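Local coordinates for uncharacterized protein (Thermus thermophilus HB8, PDB 4WVC) that probably hydrolyses mannosylglycerate to mannose and glycerate, and glucosylglycerate to glucose and glycerate, as a glycoside hydrolase of family 63, at residues 29-34 with 73-78. Residues are numbered along the deposited sequence; the frame is centred on the assembly and turned at random.
With DGY ((2R)-2,3-dihydroxypropanoic acid), chain E.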
ATOM      1  N   PRO A  29      18.549  -9.644  36.325  1.00 24.57           N
ATOM      2  CA  PRO A  29      19.378 -10.853  36.414  1.00 25.15           C
ATOM      3  C   PRO A  29      18.805 -12.092  35.708  1.00 25.39           C
ATOM      4  O   PRO A  29      19.027 -13.211  36.179  1.00 26.52           O
ATOM      5  CB  PRO A  29      19.416 -11.102  37.931  1.00 25.00           C
ATOM      6  CG  PRO A  29      18.063 -10.669  38.395  1.00 25.08           C
ATOM      7  CD  PRO A  29      17.642  -9.525  37.482  1.00 24.86           C
ATOM      8  N   TYR A  30      18.074 -11.907  34.605  1.00 24.84           N
ATOM      9  CA  TYR A  30      17.344 -12.988  33.940  1.00 24.34           C
ATOM     10  C   TYR A  30      17.382 -12.760  32.426  1.00 24.55           C
ATOM     11  O   TYR A  30      17.905 -11.749  31.965  1.00 27.48           O
ATOM     12  CB  TYR A  30      15.885 -13.034  34.421  1.00 24.37           C
ATOM     13  CG  TYR A  30      15.655 -13.233  35.928  1.00 25.54           C
ATOM     14  CD1 TYR A  30      16.080 -14.385  36.580  1.00 25.43           C
ATOM     15  CD2 TYR A  30      14.939 -12.294  36.676  1.00 26.38           C
ATOM     16  CE1 TYR A  30      15.851 -14.577  37.941  1.00 26.19           C
ATOM     17  CE2 TYR A  30      14.698 -12.476  38.034  1.00 27.03           C
ATOM     18  CZ  TYR A  30      15.158 -13.619  38.670  1.00 26.97           C
ATOM     19  OH  TYR A  30      14.907 -13.804  40.024  1.00 28.78           O
ATOM     20  N   GLN A  31      16.826 -13.666  31.642  1.00 23.02           N
ATOM     21  CA  GLN A  31      16.701 -13.403  30.199  1.00 22.93           C
ATOM     22  C   GLN A  31      15.410 -12.659  29.871  1.00 21.68           C
ATOM     23  O   GLN A  31      14.337 -13.125  30.217  1.00 21.65           O
ATOM     24  CB  GLN A  31      16.732 -14.703  29.388  1.00 22.61           C
ATOM     25  CG  GLN A  31      16.836 -14.452  27.900  1.00 21.94           C
ATOM     26  CD  GLN A  31      17.051 -15.718  27.127  1.00 21.43           C
ATOM     27  OE1 GLN A  31      16.704 -16.791  27.587  1.00 21.15           O
ATOM     28  NE2 GLN A  31      17.647 -15.602  25.946  1.00 21.92           N
ATOM     29  N   TRP A  32      15.528 -11.512  29.203  1.00 22.07           N
ATOM     30  CA  TRP A  32      14.374 -10.772  28.676  1.00 21.44           C
ATOM     31  C   TRP A  32      14.206 -11.010  27.168  1.00 21.41           C
ATOM     32  O   TRP A  32      15.192 -11.211  26.425  1.00 21.80           O
ATOM     33  CB  TRP A  32      14.482  -9.279  28.982  1.00 21.71           C
ATOM     34  CG  TRP A  32      13.759  -8.825  30.207  1.00 21.73           C
ATOM     35  CD1 TRP A  32      12.568  -8.148  30.251  1.00 22.66           C
ATOM     36  CD2 TRP A  32      14.177  -8.982  31.554  1.00 22.08           C
ATOM     37  NE1 TRP A  32      12.216  -7.892  31.550  1.00 21.90           N
ATOM     38  CE2 TRP A  32      13.190  -8.392  32.370  1.00 22.43           C
ATOM     39  CE3 TRP A  32      15.295  -9.582  32.167  1.00 23.09           C
ATOM     40  CZ2 TRP A  32      13.281  -8.381  33.761  1.00 22.52           C
ATOM     41  CZ3 TRP A  32      15.382  -9.560  33.542  1.00 21.68           C
ATOM     42  CH2 TRP A  32      14.387  -8.970  34.321  1.00 22.46           C
ATOM     43  N   LEU A  33      12.952 -10.997  26.731  1.00 21.26           N
ATOM     44  CA  LEU A  33      12.593 -11.317  25.355  1.00 21.69           C
ATOM     45  C   LEU A  33      13.154 -10.319  24.321  1.00 20.96           C
ATOM     46  O   LEU A  33      14.001 -10.707  23.502  1.00 19.34           O
ATOM     47  CB  LEU A  33      11.060 -11.429  25.209  1.00 22.72           C
ATOM     48  CG  LEU A  33      10.471 -11.910  23.869  1.00 22.96           C
ATOM     49  CD1 LEU A  33       9.061 -12.437  24.110  1.00 24.26           C
ATOM     50  CD2 LEU A  33      10.425 -10.809  22.819  1.00 24.12           C
ATOM     51  N   TRP A  34      12.685  -9.066  24.307  1.00 20.41           N
ATOM     52  CA  TRP A  34      13.153  -8.145  23.239  1.00 19.72           C
ATOM     53  C   TRP A  34      14.542  -7.649  23.515  1.00 20.17           C
ATOM     54  O   TRP A  34      15.231  -7.290  22.595  1.00 19.69           O
ATOM     55  CB  TRP A  34      12.197  -6.997  22.913  1.00 18.65           C
ATOM     56  CG  TRP A  34      12.102  -5.829  23.862  1.00 17.89           C
ATOM     57  CD1 TRP A  34      12.319  -5.827  25.209  1.00 18.05           C
ATOM     58  CD2 TRP A  34      11.675  -4.501  23.522  1.00 17.19           C
ATOM     59  NE1 TRP A  34      12.078  -4.576  25.723  1.00 17.37           N
ATOM     60  CE2 TRP A  34      11.691  -3.742  24.703  1.00 17.24           C
ATOM     61  CE3 TRP A  34      11.308  -3.878  22.329  1.00 16.64           C
ATOM     62  CZ2 TRP A  34      11.326  -2.411  24.717  1.00 16.88           C
ATOM     63  CZ3 TRP A  34      10.960  -2.549  22.349  1.00 16.36           C
ATOM     64  CH2 TRP A  34      10.966  -1.830  23.518  1.00 16.89           C
ATOM     65  N   VAL A  73      12.613 -15.159  31.022  1.00 23.06           N
ATOM     66  CA  VAL A  73      12.952 -16.536  31.372  1.00 24.20           C
ATOM     67  C   VAL A  73      13.790 -16.483  32.639  1.00 24.10           C
ATOM     68  O   VAL A  73      14.913 -15.979  32.629  1.00 23.43           O
ATOM     69  CB  VAL A  73      13.734 -17.256  30.267  1.00 24.91           C
ATOM     70  CG1 VAL A  73      14.005 -18.695  30.677  1.00 25.15           C
ATOM     71  CG2 VAL A  73      12.948 -17.228  28.965  1.00 25.11           C
ATOM     72  N   PHE A  74      13.218 -16.975  33.733  1.00 26.35           N
ATOM     73  CA  PHE A  74      13.860 -16.924  35.044  1.00 27.00           C
ATOM     74  C   PHE A  74      14.909 -18.026  35.226  1.00 28.02           C
ATOM     75  O   PHE A  74      14.712 -18.934  36.021  1.00 26.85           O
ATOM     76  CB  PHE A  74      12.804 -17.039  36.137  1.00 27.72           C
ATOM     77  CG  PHE A  74      11.801 -15.916  36.159  1.00 29.14           C
ATOM     78  CD1 PHE A  74      12.197 -14.611  36.416  1.00 28.80           C
ATOM     79  CD2 PHE A  74      10.437 -16.177  35.982  1.00 29.52           C
ATOM     80  CE1 PHE A  74      11.256 -13.581  36.469  1.00 30.47           C
ATOM     81  CE2 PHE A  74       9.504 -15.154  36.038  1.00 29.75           C
ATOM     82  CZ  PHE A  74       9.913 -13.850  36.278  1.00 29.56           C
ATOM     83  N   HIS A  75      16.018 -17.953  34.496  1.00 29.33           N
ATOM     84  CA  HIS A  75      17.006 -19.034  34.484  1.00 32.50           C
ATOM     85  C   HIS A  75      17.593 -19.415  35.858  1.00 34.75           C
ATOM     86  O   HIS A  75      17.613 -20.583  36.207  1.00 35.75           O
ATOM     87  CB  HIS A  75      18.152 -18.705  33.519  1.00 32.04           C
ATOM     88  CG  HIS A  75      17.833 -18.961  32.077  1.00 31.70           C
ATOM     89  ND1 HIS A  75      17.411 -17.964  31.219  1.00 32.29           N
ATOM     90  CD2 HIS A  75      17.915 -20.087  31.331  1.00 30.85           C
ATOM     91  CE1 HIS A  75      17.221 -18.475  30.019  1.00 30.91           C
ATOM     92  NE2 HIS A  75      17.514 -19.763  30.062  1.00 30.86           N
ATOM     93  N   GLU A  76      18.090 -18.440  36.609  1.00 39.14           N
ATOM     94  CA  GLU A  76      18.789 -18.702  37.858  1.00 42.70           C
ATOM     95  C   GLU A  76      18.137 -17.947  38.991  1.00 44.31           C
ATOM     96  O   GLU A  76      17.783 -16.787  38.846  1.00 47.66           O
ATOM     97  CB  GLU A  76      20.257 -18.260  37.753  1.00 45.19           C
ATOM     98  CG  GLU A  76      21.122 -19.088  36.802  1.00 49.05           C
ATOM     99  CD  GLU A  76      22.218 -18.281  36.080  1.00 52.94           C
ATOM    100  OE1 GLU A  76      22.100 -17.037  35.918  1.00 50.42           O
ATOM    101  OE2 GLU A  76      23.214 -18.907  35.647  1.00 53.63           O
ATOM    102  N   GLN A  77      18.018 -18.599  40.139  1.00 46.96           N
ATOM    103  CA  GLN A  77      17.554 -17.953  41.369  1.00 48.14           C
ATOM    104  C   GLN A  77      18.241 -16.611  41.554  1.00 44.87           C
ATOM    105  O   GLN A  77      19.425 -16.469  41.254  1.00 47.04           O
ATOM    106  CB  GLN A  77      17.893 -18.826  42.596  1.00 52.50           C
ATOM    107  CG  GLN A  77      17.111 -20.126  42.753  1.00 56.74           C
ATOM    108  CD  GLN A  77      15.618 -19.946  43.031  1.00 60.91           C
ATOM    109  OE1 GLN A  77      14.838 -20.897  42.897  1.00 63.34           O
ATOM    110  NE2 GLN A  77      15.214 -18.740  43.446  1.00 62.69           N
ATOM    111  N   SER A  78      17.514 -15.629  42.068  1.00 43.87           N
ATOM    112  CA  SER A  78      18.126 -14.368  42.488  1.00 41.42           C
ATOM    113  C   SER A  78      17.161 -13.617  43.393  1.00 40.16           C
ATOM    114  O   SER A  78      15.952 -13.750  43.222  1.00 37.81           O
ATOM    115  CB  SER A  78      18.493 -13.534  41.256  1.00 41.91           C
ATOM    116  OG  SER A  78      18.713 -12.179  41.596  1.00 41.36           O
TER
HETATM  117  C1  DGY E 502      11.229  -4.191  34.862  1.00 21.30           C
HETATM  118  O1  DGY E 502      11.401  -2.937  34.958  1.00 21.08           O
HETATM  119  O2  DGY E 502      11.093  -4.970  35.834  1.00 21.67           O
HETATM  120  C2  DGY E 502      11.180  -4.812  33.502  1.00 20.33           C
HETATM  121  O3  DGY E 502      11.021  -3.777  32.519  1.00 19.16           O
HETATM  122  C3  DGY E 502      10.023  -5.808  33.432  1.00 19.16           C
HETATM  123  O4  DGY E 502       9.766  -6.184  32.070  1.00 19.25           O
HETATM  124  O   HOH W   1      18.867 -15.949  35.625  1.00 26.17           O
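Q31 and V73 pair through their backbones as an antiparallel hydrogen-bonded pair. V73 N gives the shorter bond, 2.8 Å to Q31 O and in the carbonyl plane. Q31 N returns one of 3.2 Å to V73 O, tilted from the plane of the V73 carbonyl. A water adds a bridge, donating to P29 O and accepting from E76 N.

The aromatic contact is a T-shaped stack of Y30 and F74, with planes at 87° and centroids 4.9 Å apart. F74 CD1 points at the centre of the Y30 ring, and P29 CG covers the opposite face nearer the rim. With CG beside its own backbone N (chi1 -59°), Y30 lies along segment 73-78, and its CE1 edge meets E76 O at 3.1 Å. Were Y30 replaced by an alanine, the F74 edge would probably lose its aromatic face and a gap would open between P29 and F74.

On the sheet face that carries the Q31 and V73 side chains, the extended Q31 crosses H75. Its OE1 lies 3.0 Å from H75 CE1, at the ring edge, while NE2 bonds to S36.

W32 turns its indole edge to the ligand: NE1 donates a nearly straight 3.0 Å bond to O4 of the bound glycerate. Strand 31-32 of this short two-stranded antiparallel sheet runs directly into helix 33-43, with W32 at its N-cap position, at the wall of the substrate pocket of this glycoside hydrolase.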